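Local structure of plasmid pRiA4b Orf3-like domain-containing protein (Methanosarcina mazei, 2I1S) at residues F5-L11 / R25-N31. The protein is of unknown function, belonging to the family of proteins resembling ORF-3 of plasmid pRiA4b. Sequence-based numbering, arbitrary orientation.
Sequences FEKVYHL and RIQVPEN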
ATOM      1  N   PHE A   5      23.505  -0.527   0.664  1.00 55.95           N
ATOM      2  CA  PHE A   5      22.732  -0.466   1.928  1.00 54.52           C
ATOM      3  C   PHE A   5      23.055  -1.720   2.750  1.00 54.89           C
ATOM      4  O   PHE A   5      23.420  -2.772   2.183  1.00 54.91           O
ATOM      5  CB  PHE A   5      21.202  -0.344   1.672  1.00 53.42           C
ATOM      6  CG  PHE A   5      20.595  -1.529   0.910  1.00 51.15           C
ATOM      7  CD1 PHE A   5      20.701  -1.612  -0.488  1.00 50.57           C
ATOM      8  CD2 PHE A   5      19.905  -2.534   1.583  1.00 48.84           C
ATOM      9  CE1 PHE A   5      20.165  -2.685  -1.189  1.00 49.59           C
ATOM     10  CE2 PHE A   5      19.361  -3.611   0.893  1.00 48.88           C
ATOM     11  CZ  PHE A   5      19.487  -3.686  -0.501  1.00 49.77           C
ATOM     12  N   GLU A   6      22.899  -1.614   4.070  1.00 55.30           N
ATOM     13  CA  GLU A   6      23.146  -2.749   4.975  1.00 55.93           C
ATOM     14  C   GLU A   6      21.835  -3.373   5.457  1.00 55.79           C
ATOM     15  O   GLU A   6      21.646  -4.597   5.322  1.00 56.36           O
ATOM     16  CB  GLU A   6      23.969  -2.321   6.204  1.00 56.56           C
ATOM     17  CG  GLU A   6      25.026  -1.229   5.959  1.00 59.13           C
ATOM     18  CD  GLU A   6      26.394  -1.790   5.504  1.00 63.96           C
ATOM     19  OE1 GLU A   6      27.435  -1.118   5.808  1.00 65.80           O
ATOM     20  OE2 GLU A   6      26.441  -2.888   4.860  1.00 63.84           O
ATOM     21  N   LYS A   7      20.942  -2.539   6.021  1.00 54.53           N
ATOM     22  CA  LYS A   7      19.702  -3.037   6.667  1.00 54.26           C
ATOM     23  C   LYS A   7      18.462  -3.007   5.760  1.00 52.93           C
ATOM     24  O   LYS A   7      18.402  -2.237   4.772  1.00 53.37           O
ATOM     25  CB  LYS A   7      19.417  -2.263   7.969  1.00 54.01           C
ATOM     26  CG  LYS A   7      20.696  -1.725   8.663  1.00 55.74           C
ATOM     27  CD  LYS A   7      20.521  -1.479  10.158  1.00 57.00           C
ATOM     28  CE  LYS A   7      20.845  -2.742  10.995  1.00 60.62           C
ATOM     29  NZ  LYS A   7      22.247  -3.237  10.781  1.00 59.59           N
ATOM     30  N   VAL A   8      17.487  -3.861   6.079  1.00 51.08           N
ATOM     31  CA  VAL A   8      16.173  -3.795   5.442  1.00 49.39           C
ATOM     32  C   VAL A   8      15.012  -3.534   6.435  1.00 48.76           C
ATOM     33  O   VAL A   8      14.994  -4.038   7.559  1.00 49.03           O
ATOM     34  CB  VAL A   8      15.904  -4.987   4.478  1.00 49.08           C
ATOM     35  CG1 VAL A   8      16.953  -5.007   3.404  1.00 48.86           C
ATOM     36  CG2 VAL A   8      15.905  -6.282   5.192  1.00 48.27           C
ATOM     37  N   TYR A   9      14.061  -2.713   6.006  1.00 47.57           N
ATOM     38  CA  TYR A   9      12.865  -2.409   6.787  1.00 46.20           C
ATOM     39  C   TYR A   9      11.765  -3.432   6.455  1.00 45.39           C
ATOM     40  O   TYR A   9      11.356  -3.541   5.293  1.00 45.14           O
ATOM     41  CB  TYR A   9      12.413  -0.979   6.460  1.00 46.02           C
ATOM     42  CG  TYR A   9      13.349   0.138   6.954  1.00 46.31           C
ATOM     43  CD1 TYR A   9      14.588  -0.162   7.555  1.00 46.69           C
ATOM     44  CD2 TYR A   9      12.977   1.493   6.831  1.00 45.40           C
ATOM     45  CE1 TYR A   9      15.436   0.846   8.027  1.00 46.02           C
ATOM     46  CE2 TYR A   9      13.806   2.513   7.295  1.00 47.18           C
ATOM     47  CZ  TYR A   9      15.048   2.183   7.898  1.00 47.73           C
ATOM     48  OH  TYR A   9      15.903   3.195   8.361  1.00 48.28           O
ATOM     49  N   HIS A  10      11.313  -4.187   7.472  1.00 44.30           N
ATOM     50  CA  HIS A  10      10.145  -5.072   7.372  1.00 43.17           C
ATOM     51  C   HIS A  10       8.866  -4.277   7.682  1.00 42.61           C
ATOM     52  O   HIS A  10       8.615  -3.885   8.852  1.00 42.57           O
ATOM     53  CB  HIS A  10      10.266  -6.278   8.314  1.00 43.34           C
ATOM     54  CG  HIS A  10      11.543  -7.047   8.145  1.00 46.07           C
ATOM     55  ND1 HIS A  10      11.581  -8.424   8.055  1.00 49.93           N
ATOM     56  CD2 HIS A  10      12.833  -6.635   8.043  1.00 47.54           C
ATOM     57  CE1 HIS A  10      12.834  -8.827   7.907  1.00 48.66           C
ATOM     58  NE2 HIS A  10      13.612  -7.759   7.891  1.00 50.72           N
ATOM     59  N   LEU A  11       8.071  -4.039   6.624  1.00 40.50           N
ATOM     60  CA  LEU A  11       6.916  -3.145   6.677  1.00 38.30           C
ATOM     61  C   LEU A  11       5.641  -3.942   6.591  1.00 36.71           C
ATOM     62  O   LEU A  11       5.569  -4.867   5.789  1.00 37.07           O
ATOM     63  CB  LEU A  11       6.964  -2.159   5.490  1.00 37.85           C
ATOM     64  CG  LEU A  11       8.174  -1.219   5.429  1.00 39.21           C
ATOM     65  CD1 LEU A  11       8.101  -0.346   4.163  1.00 35.16           C
ATOM     66  CD2 LEU A  11       8.357  -0.333   6.716  1.00 33.28           C
ATOM     67  N   ARG A  25       3.064  -7.955   3.496  1.00 29.16           N
ATOM     68  CA  ARG A  25       4.304  -7.672   4.226  1.00 30.11           C
ATOM     69  C   ARG A  25       5.432  -7.617   3.202  1.00 30.17           C
ATOM     70  O   ARG A  25       5.535  -8.483   2.356  1.00 30.25           O
ATOM     71  CB  ARG A  25       4.544  -8.700   5.374  1.00 30.55           C
ATOM     72  CG  ARG A  25       4.317  -8.102   6.746  1.00 31.38           C
ATOM     73  CD  ARG A  25       4.525  -9.080   7.920  1.00 30.16           C
ATOM     74  NE  ARG A  25       3.206  -9.574   8.232  1.00 33.23           N
ATOM     75  CZ  ARG A  25       2.455  -9.260   9.274  1.00 31.23           C
ATOM     76  NH1 ARG A  25       2.894  -8.510  10.256  1.00 31.60           N
ATOM     77  NH2 ARG A  25       1.243  -9.757   9.332  1.00 33.22           N
ATOM     78  N   ILE A  26       6.209  -6.550   3.219  1.00 30.61           N
ATOM     79  CA  ILE A  26       7.325  -6.406   2.281  1.00 30.93           C
ATOM     80  C   ILE A  26       8.592  -6.008   3.027  1.00 32.06           C
ATOM     81  O   ILE A  26       8.512  -5.398   4.106  1.00 32.30           O
ATOM     82  CB  ILE A  26       7.041  -5.356   1.145  1.00 30.91           C
ATOM     83  CG1 ILE A  26       6.955  -3.919   1.708  1.00 29.92           C
ATOM     84  CG2 ILE A  26       5.836  -5.785   0.270  1.00 28.45           C
ATOM     85  CD1 ILE A  26       6.861  -2.772   0.629  1.00 29.34           C
ATOM     86  N   GLN A  27       9.758  -6.333   2.463  1.00 32.14           N
ATOM     87  CA  GLN A  27      11.014  -5.794   3.011  1.00 31.86           C
ATOM     88  C   GLN A  27      11.681  -4.850   1.998  1.00 32.32           C
ATOM     89  O   GLN A  27      11.851  -5.192   0.819  1.00 32.34           O
ATOM     90  CB  GLN A  27      11.942  -6.912   3.434  1.00 31.35           C
ATOM     91  CG  GLN A  27      11.330  -7.893   4.445  1.00 32.03           C
ATOM     92  CD  GLN A  27      12.238  -9.068   4.711  1.00 34.23           C
ATOM     93  OE1 GLN A  27      13.439  -8.981   4.454  1.00 36.55           O
ATOM     94  NE2 GLN A  27      11.685 -10.175   5.236  1.00 33.15           N
ATOM     95  N   VAL A  28      12.052  -3.656   2.442  1.00 32.44           N
ATOM     96  CA  VAL A  28      12.654  -2.685   1.515  1.00 33.46           C
ATOM     97  C   VAL A  28      14.080  -2.257   1.937  1.00 33.84           C
ATOM     98  O   VAL A  28      14.378  -2.258   3.121  1.00 34.01           O
ATOM     99  CB  VAL A  28      11.727  -1.433   1.297  1.00 32.59           C
ATOM    100  CG1 VAL A  28      10.449  -1.841   0.609  1.00 33.22           C
ATOM    101  CG2 VAL A  28      11.419  -0.737   2.607  1.00 32.70           C
ATOM    102  N   PRO A  29      14.962  -1.913   0.960  1.00 34.36           N
ATOM    103  CA  PRO A  29      16.244  -1.332   1.339  1.00 34.61           C
ATOM    104  C   PRO A  29      16.053  -0.123   2.244  1.00 35.30           C
ATOM    105  O   PRO A  29      15.136   0.701   2.012  1.00 35.39           O
ATOM    106  CB  PRO A  29      16.858  -0.898  -0.013  1.00 34.60           C
ATOM    107  CG  PRO A  29      16.270  -1.851  -1.007  1.00 34.12           C
ATOM    108  CD  PRO A  29      14.852  -2.072  -0.508  1.00 34.35           C
ATOM    109  N   GLU A  30      16.904  -0.026   3.263  1.00 35.47           N
ATOM    110  CA  GLU A  30      16.876   1.090   4.200  1.00 36.57           C
ATOM    111  C   GLU A  30      17.093   2.454   3.518  1.00 37.07           C
ATOM    112  O   GLU A  30      16.565   3.458   3.979  1.00 37.60           O
ATOM    113  CB  GLU A  30      17.877   0.866   5.360  1.00 36.11           C
ATOM    114  CG  GLU A  30      19.363   0.851   4.934  1.00 37.38           C
ATOM    115  CD  GLU A  30      20.348   0.795   6.110  1.00 36.59           C
ATOM    116  OE1 GLU A  30      19.949   1.126   7.256  1.00 36.71           O
ATOM    117  OE2 GLU A  30      21.525   0.422   5.871  1.00 37.16           O
ATOM    118  N   ASN A  31      17.836   2.486   2.406  1.00 37.64           N
ATOM    119  CA  ASN A  31      18.142   3.752   1.726  1.00 37.98           C
ATOM    120  C   ASN A  31      17.049   4.241   0.739  1.00 37.46           C
ATOM    121  O   ASN A  31      17.241   5.207  -0.034  1.00 37.29           O
ATOM    122  CB  ASN A  31      19.537   3.696   1.072  1.00 38.18           C
ATOM    123  CG  ASN A  31      19.593   2.750  -0.135  1.00 40.92           C
ATOM    124  OD1 ASN A  31      18.716   1.881  -0.325  1.00 43.81           O
ATOM    125  ND2 ASN A  31      20.635   2.913  -0.957  1.00 41.88           N
TER
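Phe5 lays one face of its ring over Pro29, whose CB sits 3.6 Å from the centroid of the Phe5 ring and almost exactly on the ring normal, a CH-pi contact between an aromatic and a proline where the paired strands give way to loop. Beside it, the carboxylate of Glu30 takes over as acceptor: Glu30 OE2 receives hydrogen bonds from Glu6 N and Lys7 N, each 3.0 Å away, and the backbone Glu30 N in turn donates to Lys7 O at 3.1 Å. Proline has no amide hydrogen to give, and its pairing with Val8 falls at a non-hydrogen-bonded position, so the missing hydrogen costs no bond to strand 7-15. Further in, the antiparallel pairing continues with reciprocal hydrogen bonds. Tyr9 N donates one to Val28 O and Val28 N one to Tyr9 O, both 2.9 Å, and Leu11 N reaches Ile26 O at 2.9 Å with Ile26 N returning to Leu11 O at 3.1 Å. These are the arms of a beta hairpin, strands 7-15 and 22-29, set inside a mixed sheet between strands 111-122 and 131-136. Alternation gives the hairpin two unlike faces. Tyr9, Leu11, Ile26 and Val28 share one, with Leu11 CD1 3.7 Å from Val28 CG2, and helix 34-44 packs there through Leu37 against Leu11 and Ala40 and Val44 against Ile26. The other face bears the more polar pair His10 and Gln27, joined by a CH-pi contact: Gln27 CG stands 3.8 Å from the centroid of the His10 ring. Arg25, farther along, directs its guanidinium to a salt bridge with Glu118 of strand 111-122.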